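Local atomic coordinates of sensor protein QseC (Escherichia coli, PDB entry 3JZ3), a protein that acts as the membrane sensor histidine kinase of the QseB/QseC two-component system, phosphorylating protein histidine with ATP and activating the flagella regulon. Residues D68-V73 with P115-L120; D80-S85 with V139-N144; M87-T92 with L125-V130. All coordinates share one frame; numbering follows the deposited sequence.

Contact 1: residues D68-V73 with P115-L120; sequences DNLQDV and PLLLSL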
loop_
_atom_site.group_PDB
_atom_site.type_symbol
_atom_site.label_atom_id
_atom_site.label_comp_id
_atom_site.label_asym_id
_atom_site.label_seq_id
_atom_site.Cartn_x
_atom_site.Cartn_y
_atom_site.Cartn_z
ATOM N N ASP B 68 8.920 -19.303 -1.489
ATOM C CA ASP B 68 9.896 -19.911 -0.579
ATOM C C ASP B 68 10.710 -18.935 0.272
ATOM O O ASP B 68 10.984 -19.216 1.440
ATOM C CB ASP B 68 10.831 -20.852 -1.347
ATOM C CG ASP B 68 10.153 -22.154 -1.741
ATOM O OD1 ASP B 68 9.400 -22.717 -0.915
ATOM O OD2 ASP B 68 10.379 -22.619 -2.878
ATOM N N ASN B 69 11.087 -17.795 -0.307
ATOM C CA ASN B 69 11.900 -16.813 0.413
ATOM C C ASN B 69 11.231 -15.460 0.691
ATOM O O ASN B 69 11.848 -14.571 1.289
ATOM C CB ASN B 69 13.255 -16.628 -0.281
ATOM C CG ASN B 69 14.237 -17.737 0.062
ATOM O OD1 ASN B 69 14.591 -17.933 1.227
ATOM N ND2 ASN B 69 14.682 -18.466 -0.956
ATOM N N LEU B 70 9.974 -15.313 0.271
ATOM C CA LEU B 70 9.215 -14.086 0.512
ATOM C C LEU B 70 8.962 -13.842 1.988
ATOM O O LEU B 70 8.673 -14.776 2.736
ATOM C CB LEU B 70 7.871 -14.116 -0.217
ATOM C CG LEU B 70 7.722 -13.403 -1.558
ATOM C CD1 LEU B 70 6.307 -13.593 -2.060
ATOM C CD2 LEU B 70 8.060 -11.923 -1.444
ATOM N N GLN B 71 9.064 -12.576 2.387
ATOM C CA GLN B 71 8.758 -12.152 3.749
ATOM C C GLN B 71 7.296 -12.421 4.076
ATOM O O GLN B 71 6.422 -12.244 3.226
ATOM C CB GLN B 71 9.036 -10.653 3.932
ATOM C CG GLN B 71 10.493 -10.224 3.779
ATOM C CD GLN B 71 11.345 -10.554 4.990
ATOM O OE1 GLN B 71 11.710 -11.709 5.213
ATOM N NE2 GLN B 71 11.683 -9.533 5.772
ATOM N N ASP B 72 7.054 -12.862 5.308
ATOM C CA ASP B 72 5.708 -12.991 5.881
ATOM C C ASP B 72 4.776 -13.971 5.161
ATOM O O ASP B 72 3.556 -13.846 5.249
ATOM C CB ASP B 72 5.043 -11.612 6.028
ATOM C CG ASP B 72 5.852 -10.664 6.897
ATOM O OD1 ASP B 72 6.051 -10.967 8.093
ATOM O OD2 ASP B 72 6.284 -9.608 6.384
ATOM N N VAL B 73 5.348 -14.949 4.463
ATOM C CA VAL B 73 4.560 -16.030 3.879
ATOM C C VAL B 73 4.005 -16.911 4.997
ATOM O O VAL B 73 4.747 -17.360 5.872
ATOM C CB VAL B 73 5.377 -16.862 2.870
ATOM C CG1 VAL B 73 4.699 -18.197 2.581
ATOM C CG2 VAL B 73 5.562 -16.081 1.583
ATOM N N PRO B 115 0.200 -12.376 2.366
ATOM C CA PRO B 115 -1.077 -11.714 2.674
ATOM C C PRO B 115 -1.351 -10.437 1.877
ATOM O O PRO B 115 -2.463 -10.250 1.383
ATOM C CB PRO B 115 -0.950 -11.372 4.167
ATOM C CG PRO B 115 0.071 -12.296 4.695
ATOM C CD PRO B 115 1.028 -12.554 3.574
ATOM N N LEU B 116 -0.354 -9.564 1.769
ATOM C CA LEU B 116 -0.512 -8.303 1.048
ATOM C C LEU B 116 -0.742 -8.523 -0.438
ATOM O O LEU B 116 -1.589 -7.862 -1.044
ATOM C CB LEU B 116 0.697 -7.399 1.269
ATOM C CG LEU B 116 0.656 -6.410 2.439
ATOM C CD1 LEU B 116 0.277 -7.040 3.784
ATOM C CD2 LEU B 116 1.999 -5.727 2.538
ATOM N N LEU B 117 0.005 -9.457 -1.018
ATOM C CA LEU B 117 -0.166 -9.810 -2.418
ATOM C C LEU B 117 -1.543 -10.407 -2.687
ATOM O O LEU B 117 -2.185 -10.059 -3.680
ATOM C CB LEU B 117 0.945 -10.752 -2.892
ATOM C CG LEU B 117 2.375 -10.189 -2.949
ATOM C CD1 LEU B 117 3.313 -11.193 -3.591
ATOM C CD2 LEU B 117 2.459 -8.845 -3.677
ATOM N N LEU B 118 -2.013 -11.284 -1.802
ATOM C CA LEU B 118 -3.338 -11.890 -1.987
ATOM C C LEU B 118 -4.445 -10.862 -1.812
ATOM O O LEU B 118 -5.483 -10.933 -2.474
ATOM C CB LEU B 118 -3.558 -13.081 -1.054
ATOM C CG LEU B 118 -2.868 -14.383 -1.465
ATOM C CD1 LEU B 118 -3.301 -15.512 -0.544
ATOM C CD2 LEU B 118 -3.148 -14.738 -2.929
ATOM N N SER B 119 -4.199 -9.908 -0.923
ATOM C CA SER B 119 -5.112 -8.802 -0.690
ATOM C C SER B 119 -5.216 -7.928 -1.942
ATOM O O SER B 119 -6.309 -7.508 -2.317
ATOM C CB SER B 119 -4.652 -7.987 0.520
ATOM O OG SER B 119 -5.454 -6.838 0.695
ATOM N N LEU B 120 -4.075 -7.679 -2.586
ATOM C CA LEU B 120 -4.019 -6.919 -3.840
ATOM C C LEU B 120 -4.765 -7.617 -4.969
ATOM O O LEU B 120 -5.532 -6.984 -5.687
ATOM C CB LEU B 120 -2.567 -6.683 -4.273
ATOM C CG LEU B 120 -1.786 -5.527 -3.652
ATOM C CD1 LEU B 120 -0.340 -5.583 -4.117
ATOM C CD2 LEU B 120 -2.417 -4.184 -4.006
#

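Contact 2: residues D80-S85 with V139-N144; sequences DLLQSS and VDVTLN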
loop_
_atom_site.group_PDB
_atom_site.type_symbol
_atom_site.label_atom_id
_atom_site.label_comp_id
_atom_site.label_asym_id
_atom_site.label_seq_id
_atom_site.Cartn_x
_atom_site.Cartn_y
_atom_site.Cartn_z
ATOM N N ASP B 80 -11.453 -14.652 5.917
ATOM C CA ASP B 80 -11.054 -13.365 6.475
ATOM C C ASP B 80 -10.572 -12.394 5.399
ATOM O O ASP B 80 -10.955 -11.231 5.403
ATOM C CB ASP B 80 -9.966 -13.566 7.535
ATOM C CG ASP B 80 -10.381 -14.546 8.631
ATOM O OD1 ASP B 80 -11.459 -15.175 8.523
ATOM O OD2 ASP B 80 -9.617 -14.688 9.610
ATOM N N LEU B 81 -9.745 -12.890 4.483
ATOM C CA LEU B 81 -9.225 -12.109 3.362
ATOM C C LEU B 81 -10.342 -11.555 2.472
ATOM O O LEU B 81 -10.322 -10.379 2.102
ATOM C CB LEU B 81 -8.271 -12.968 2.530
ATOM C CG LEU B 81 -7.600 -12.365 1.293
ATOM C CD1 LEU B 81 -6.421 -11.511 1.697
ATOM C CD2 LEU B 81 -7.156 -13.466 0.342
ATOM N N LEU B 82 -11.307 -12.403 2.130
ATOM C CA LEU B 82 -12.414 -11.984 1.282
ATOM C C LEU B 82 -13.356 -11.045 2.021
ATOM O O LEU B 82 -13.731 -9.997 1.492
ATOM C CB LEU B 82 -13.177 -13.188 0.727
ATOM C CG LEU B 82 -12.465 -14.096 -0.279
ATOM C CD1 LEU B 82 -13.455 -15.092 -0.838
ATOM C CD2 LEU B 82 -11.826 -13.306 -1.408
ATOM N N GLN B 83 -13.722 -11.417 3.243
ATOM C CA GLN B 83 -14.593 -10.585 4.066
ATOM C C GLN B 83 -13.979 -9.204 4.306
ATOM O O GLN B 83 -14.645 -8.184 4.129
ATOM C CB GLN B 83 -14.934 -11.283 5.383
ATOM C CG GLN B 83 -15.376 -10.326 6.479
ATOM C CD GLN B 83 -16.404 -10.915 7.413
ATOM O OE1 GLN B 83 -16.642 -12.128 7.429
ATOM N NE2 GLN B 83 -17.027 -10.053 8.207
ATOM N N SER B 84 -12.704 -9.192 4.688
ATOM C CA SER B 84 -11.953 -7.962 4.902
ATOM C C SER B 84 -11.895 -7.088 3.646
ATOM O O SER B 84 -12.065 -5.869 3.729
ATOM C CB SER B 84 -10.541 -8.290 5.392
ATOM O OG SER B 84 -9.678 -7.177 5.260
ATOM N N SER B 85 -11.649 -7.713 2.494
ATOM C CA SER B 85 -11.651 -7.012 1.213
ATOM C C SER B 85 -13.027 -6.431 0.902
ATOM O O SER B 85 -13.134 -5.290 0.443
ATOM C CB SER B 85 -11.214 -7.941 0.084
ATOM O OG SER B 85 -9.840 -8.253 0.191
ATOM N N VAL B 139 -22.861 -7.247 -6.997
ATOM C CA VAL B 139 -21.582 -7.938 -7.161
ATOM C C VAL B 139 -21.555 -9.170 -6.258
ATOM O O VAL B 139 -21.752 -9.063 -5.048
ATOM C CB VAL B 139 -20.379 -7.018 -6.839
ATOM C CG1 VAL B 139 -19.064 -7.794 -6.917
ATOM C CG2 VAL B 139 -20.351 -5.822 -7.785
ATOM N N ASP B 140 -21.314 -10.334 -6.856
ATOM C CA ASP B 140 -21.267 -11.598 -6.123
ATOM C C ASP B 140 -19.842 -12.069 -5.869
ATOM O O ASP B 140 -19.097 -12.351 -6.812
ATOM C CB ASP B 140 -22.038 -12.687 -6.878
ATOM C CG ASP B 140 -23.532 -12.461 -6.860
ATOM O OD1 ASP B 140 -24.108 -12.402 -5.754
ATOM O OD2 ASP B 140 -24.134 -12.354 -7.953
ATOM N N VAL B 141 -19.479 -12.160 -4.592
ATOM C CA VAL B 141 -18.201 -12.739 -4.179
ATOM C C VAL B 141 -18.476 -14.059 -3.464
ATOM O O VAL B 141 -19.180 -14.087 -2.455
ATOM C CB VAL B 141 -17.392 -11.792 -3.257
ATOM C CG1 VAL B 141 -16.011 -12.372 -2.964
ATOM C CG2 VAL B 141 -17.256 -10.414 -3.888
ATOM N N THR B 142 -17.919 -15.144 -3.995
ATOM C CA THR B 142 -18.210 -16.484 -3.499
ATOM C C THR B 142 -16.930 -17.250 -3.187
ATOM O O THR B 142 -16.030 -17.326 -4.016
ATOM C CB THR B 142 -19.047 -17.291 -4.525
ATOM O OG1 THR B 142 -20.258 -16.584 -4.819
ATOM C CG2 THR B 142 -19.402 -18.677 -3.988
ATOM N N LEU B 143 -16.855 -17.813 -1.987
ATOM C CA LEU B 143 -15.747 -18.682 -1.626
ATOM C C LEU B 143 -16.196 -20.140 -1.629
ATOM O O LEU B 143 -17.107 -20.519 -0.887
ATOM C CB LEU B 143 -15.176 -18.304 -0.258
ATOM C CG LEU B 143 -14.079 -19.202 0.322
ATOM C CD1 LEU B 143 -12.825 -19.219 -0.556
ATOM C CD2 LEU B 143 -13.745 -18.769 1.744
ATOM N N ASN B 144 -15.552 -20.938 -2.477
ATOM C CA ASN B 144 -15.773 -22.379 -2.536
ATOM C C ASN B 144 -14.535 -23.121 -2.022
ATOM O O ASN B 144 -13.515 -22.493 -1.725
ATOM C CB ASN B 144 -16.122 -22.798 -3.965
ATOM C CG ASN B 144 -17.390 -22.141 -4.466
ATOM O OD1 ASN B 144 -18.448 -22.271 -3.851
ATOM N ND2 ASN B 144 -17.293 -21.420 -5.580
#

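Contact 3: residues M87-T92 with L125-V130; sequences MDIYHT and LLDNAV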
loop_
_atom_site.group_PDB
_atom_site.type_symbol
_atom_site.label_atom_id
_atom_site.label_comp_id
_atom_site.label_asym_id
_atom_site.label_seq_id
_atom_site.Cartn_x
_atom_site.Cartn_y
_atom_site.Cartn_z
HETATM N N MSE B 87 -15.160 -5.617 3.125
HETATM C CA MSE B 87 -15.313 -4.556 4.126
HETATM C C MSE B 87 -14.692 -3.228 3.718
HETATM O O MSE B 87 -15.252 -2.170 3.994
HETATM C CB MSE B 87 -14.788 -5.002 5.494
HETATM C CG MSE B 87 -15.752 -5.894 6.272
HETATM SE SE MSE B 87 -17.590 -5.211 6.322
HETATM C CE MSE B 87 -18.182 -5.762 4.556
ATOM N N ASP B 88 -13.538 -3.294 3.062
ATOM C CA ASP B 88 -12.866 -2.106 2.552
ATOM C C ASP B 88 -13.735 -1.367 1.542
ATOM O O ASP B 88 -13.641 -0.145 1.405
ATOM C CB ASP B 88 -11.537 -2.487 1.892
ATOM C CG ASP B 88 -10.447 -2.807 2.901
ATOM O OD1 ASP B 88 -10.521 -2.320 4.052
ATOM O OD2 ASP B 88 -9.503 -3.542 2.535
ATOM N N ILE B 89 -14.591 -2.126 0.862
ATOM C CA ILE B 89 -15.333 -1.668 -0.307
ATOM C C ILE B 89 -16.798 -1.356 -0.017
ATOM O O ILE B 89 -17.360 -0.429 -0.595
ATOM C CB ILE B 89 -15.228 -2.733 -1.445
ATOM C CG1 ILE B 89 -13.888 -2.610 -2.176
ATOM C CG2 ILE B 89 -16.396 -2.657 -2.429
ATOM C CD1 ILE B 89 -13.661 -1.271 -2.860
ATOM N N TYR B 90 -17.398 -2.124 0.888
ATOM C CA TYR B 90 -18.855 -2.183 1.035
ATOM C C TYR B 90 -19.592 -0.839 1.079
ATOM O O TYR B 90 -20.492 -0.604 0.270
ATOM C CB TYR B 90 -19.242 -3.047 2.240
ATOM C CG TYR B 90 -20.731 -3.254 2.387
ATOM C CD1 TYR B 90 -21.423 -4.115 1.533
ATOM C CD2 TYR B 90 -21.450 -2.590 3.380
ATOM C CE1 TYR B 90 -22.795 -4.308 1.663
ATOM C CE2 TYR B 90 -22.819 -2.774 3.520
ATOM C CZ TYR B 90 -23.485 -3.636 2.660
ATOM O OH TYR B 90 -24.841 -3.820 2.797
ATOM N N HIS B 91 -19.210 0.027 2.016
ATOM C CA HIS B 91 -19.912 1.291 2.243
ATOM C C HIS B 91 -19.805 2.231 1.047
ATOM O O HIS B 91 -20.796 2.840 0.637
ATOM C CB HIS B 91 -19.404 1.973 3.516
ATOM C CG HIS B 91 -20.074 3.280 3.810
ATOM N ND1 HIS B 91 -21.320 3.364 4.392
ATOM C CD2 HIS B 91 -19.668 4.556 3.603
ATOM C CE1 HIS B 91 -21.656 4.635 4.529
ATOM N NE2 HIS B 91 -20.670 5.379 4.058
ATOM N N THR B 92 -18.600 2.339 0.493
ATOM C CA THR B 92 -18.343 3.175 -0.676
ATOM C C THR B 92 -19.174 2.716 -1.878
ATOM O O THR B 92 -19.829 3.533 -2.530
ATOM C CB THR B 92 -16.836 3.206 -1.014
ATOM O OG1 THR B 92 -16.123 3.813 0.070
ATOM C CG2 THR B 92 -16.575 3.997 -2.278
ATOM N N LEU B 125 -9.784 -7.515 -8.465
ATOM C CA LEU B 125 -10.965 -8.177 -9.010
ATOM C C LEU B 125 -12.243 -7.510 -8.516
ATOM O O LEU B 125 -13.228 -7.416 -9.251
ATOM C CB LEU B 125 -10.977 -9.659 -8.632
ATOM C CG LEU B 125 -9.883 -10.582 -9.167
ATOM C CD1 LEU B 125 -10.058 -11.960 -8.556
ATOM C CD2 LEU B 125 -9.896 -10.660 -10.689
ATOM N N LEU B 126 -12.208 -7.051 -7.266
ATOM C CA LEU B 126 -13.342 -6.391 -6.635
ATOM C C LEU B 126 -13.591 -5.000 -7.189
ATOM O O LEU B 126 -14.721 -4.668 -7.529
ATOM C CB LEU B 126 -13.152 -6.319 -5.120
ATOM C CG LEU B 126 -13.781 -7.437 -4.300
ATOM C CD1 LEU B 126 -13.427 -7.252 -2.843
ATOM C CD2 LEU B 126 -15.287 -7.437 -4.484
ATOM N N ASP B 127 -12.534 -4.191 -7.262
ATOM C CA ASP B 127 -12.612 -2.850 -7.844
ATOM C C ASP B 127 -13.077 -2.899 -9.294
ATOM O O ASP B 127 -13.884 -2.072 -9.715
ATOM C CB ASP B 127 -11.260 -2.135 -7.752
ATOM C CG ASP B 127 -10.865 -1.802 -6.320
ATOM O OD1 ASP B 127 -11.712 -1.916 -5.409
ATOM O OD2 ASP B 127 -9.695 -1.421 -6.108
ATOM N N ASN B 128 -12.565 -3.874 -10.045
ATOM C CA ASN B 128 -12.980 -4.107 -11.422
ATOM C C ASN B 128 -14.464 -4.472 -11.533
ATOM O O ASN B 128 -15.159 -3.997 -12.439
ATOM C CB ASN B 128 -12.108 -5.188 -12.069
ATOM C CG ASN B 128 -12.529 -5.510 -13.497
ATOM O OD1 ASN B 128 -12.812 -4.613 -14.293
ATOM N ND2 ASN B 128 -12.566 -6.798 -13.828
ATOM N N ALA B 129 -14.944 -5.306 -10.610
ATOM C CA ALA B 129 -16.341 -5.743 -10.616
ATOM C C ALA B 129 -17.306 -4.624 -10.221
ATOM O O ALA B 129 -18.405 -4.534 -10.763
ATOM C CB ALA B 129 -16.532 -6.955 -9.721
ATOM N N VAL B 130 -16.889 -3.774 -9.283
ATOM C CA VAL B 130 -17.700 -2.630 -8.856
ATOM C C VAL B 130 -17.715 -1.537 -9.936
ATOM O O VAL B 130 -18.671 -0.757 -10.039
ATOM C CB VAL B 130 -17.184 -2.050 -7.507
ATOM C CG1 VAL B 130 -17.881 -0.741 -7.157
ATOM C CG2 VAL B 130 -17.382 -3.057 -6.385
#

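Contact 1: residues D68-V73 with P115-L120
Leu70 and Leu117 meet tip to tip at their CD1 methyls, 4.1 Å apart, joining the loop that leaves helix 42-61 to the first turns of helix 115-131. Leu117 points its CB to the loop, and with CG beside the backbone N and anti to the carbonyl carbon (chi1 -67°) and CD1 extended, its methyl reaches Leu70. Both leucines are buried, and Leu117 also rests on Val55 of helix 42-61. That helix is probably the second of the dimerisation and phosphoacceptor unit, and the loop leads from it into the ATP-binding domain. Leu70 opens a type II beta turn that runs to Val73. Asp72 takes the third position with the positive phi (62°) usual in a type II turn; its carbonyl oxygen comes to the start of helix 115-131. There Asp72 O lies 3.3 Å from Pro115 CD, a van der Waals contact with the ring carbon next to the proline nitrogen, with Pro115 CG a little farther off at 3.9 Å. The second subunit also reaches this loop: Asp72 OD2 forms a salt bridge with its Arg53, and Gln57 of that subunit bonds Asn69 O and Gln71 N through its amide. No hydrogen bond spans the two segments, which implies that van der Waals contact joins turn to helix here, while the partner subunit adds a polar grip across the dimer interface.

Contact 2: residues D80-S85 with V139-N144
One methyl of Leu82 carries this contact: its CD1 fits over strand 138-143, 3.7 Å from Leu143 CB and 4.3 Å from Val141 CG1. The same methyl lies 4.2 Å from Leu143 CD1, so it touches the root and one branch of that leucine. The two side chains meet at a slant, neither end-on nor side by side. In Leu82 the CG sits beside the backbone N (chi1 -67°) and the branch to CD1 is extended, carrying that methyl down to the strand. Leu143 has the other setting, with CG anti to the backbone N (chi1 175°). The strand alternation sets the pattern: Val141 and Leu143 direct their CB atoms at helix 78-95, whereas Thr142 between them points away. Where the backbones come closest, Leu82 CA and Val141 CA are 8.0 Å apart, a spacing filled by these aliphatic side chains.

Farther out, Phe148 of the adjoining strand 147-151 packs on both Leu82 and Leu143, and Leu102 and Leu104 of strand 99-104 flank Val141 and Leu143. From the helical layer, Val122 touches Leu82, and Leu126 touches Val141. This is the helix-on-sheet interior of the alpha/beta sandwich in the ATP-binding domain of histidine kinases, the fold shared with DNA gyrase B and Hsp90. All three touching residues are buried and no hydrogen bond crosses between the segments, which implies that helix 78-95 is held on the sheet here by close fit of aliphatic side chains.

Contact 3: residues M87-T92 with L125-V130
Ile89 and Asp127 mark the closest backbone approach, CA to CA 8.1 Å, where helix 78-95, kinked at this level, runs beside helix 115-131. The pair belongs to the helical layer of the Bergerat-type alpha/beta sandwich of the kinase ATP-binding domain. Segment 125-130 lies in the N box, the asparagine-containing motif that in related histidine kinases helps to bind nucleotide and metal; no nucleotide takes part in the contact described here.

Ile89 is buried and touches Asp127 and Val130 with different branches. Its CG1 lies beside the backbone N (chi1 -80°), and from there CD1 reaches across to the carboxylate of Asp127. Ile89 CD1 ends 3.3 Å from Asp127 OD1, with Ile89 CG1 4.0 Å from the same oxygen; this is a methyl resting against an oxygen, without a hydrogen bond. The CB of Asp127 does not aim at the other helix, but its carboxylate extends far enough to meet the isoleucine. Arg123 forms a long, weak ion pair with Asp127 OD1 and another with Asp88 OD2. Helix 42-61 packs on both residues of the pair, with Leu44 on Ile89 and Ile48 on Asp127. The other branch of Ile89 serves Val130: the two side chains lie alongside, pointing opposite ways, and the methyls Ile89 CG2 and Val130 CG2 come to 4.1 Å.

From the N terminus, the chain passes helix 42-61 and enters 68-73, the opening end of contact 1. Helix 78-95 then opens contact 2 with 80-85 and contact 3 with 87-92. Helix 115-131 closes contact 1 at 115-120 and contact 3 at 125-130, and strand 138-143 finally closes contact 2. Contact 1 therefore crosses both others, while contact 3 falls wholly within the span of contact 2. Contact 1 ties the linking loop to helix 115-131, contact 3 joins helices 78-95 and 115-131, and contact 2 seats helix 78-95 on the sheet. Leu81 packing on Leu118 and Ser119 bridges contacts 1 and 2; Leu126 against Ser85 and Val141 bridges contacts 2 and 3.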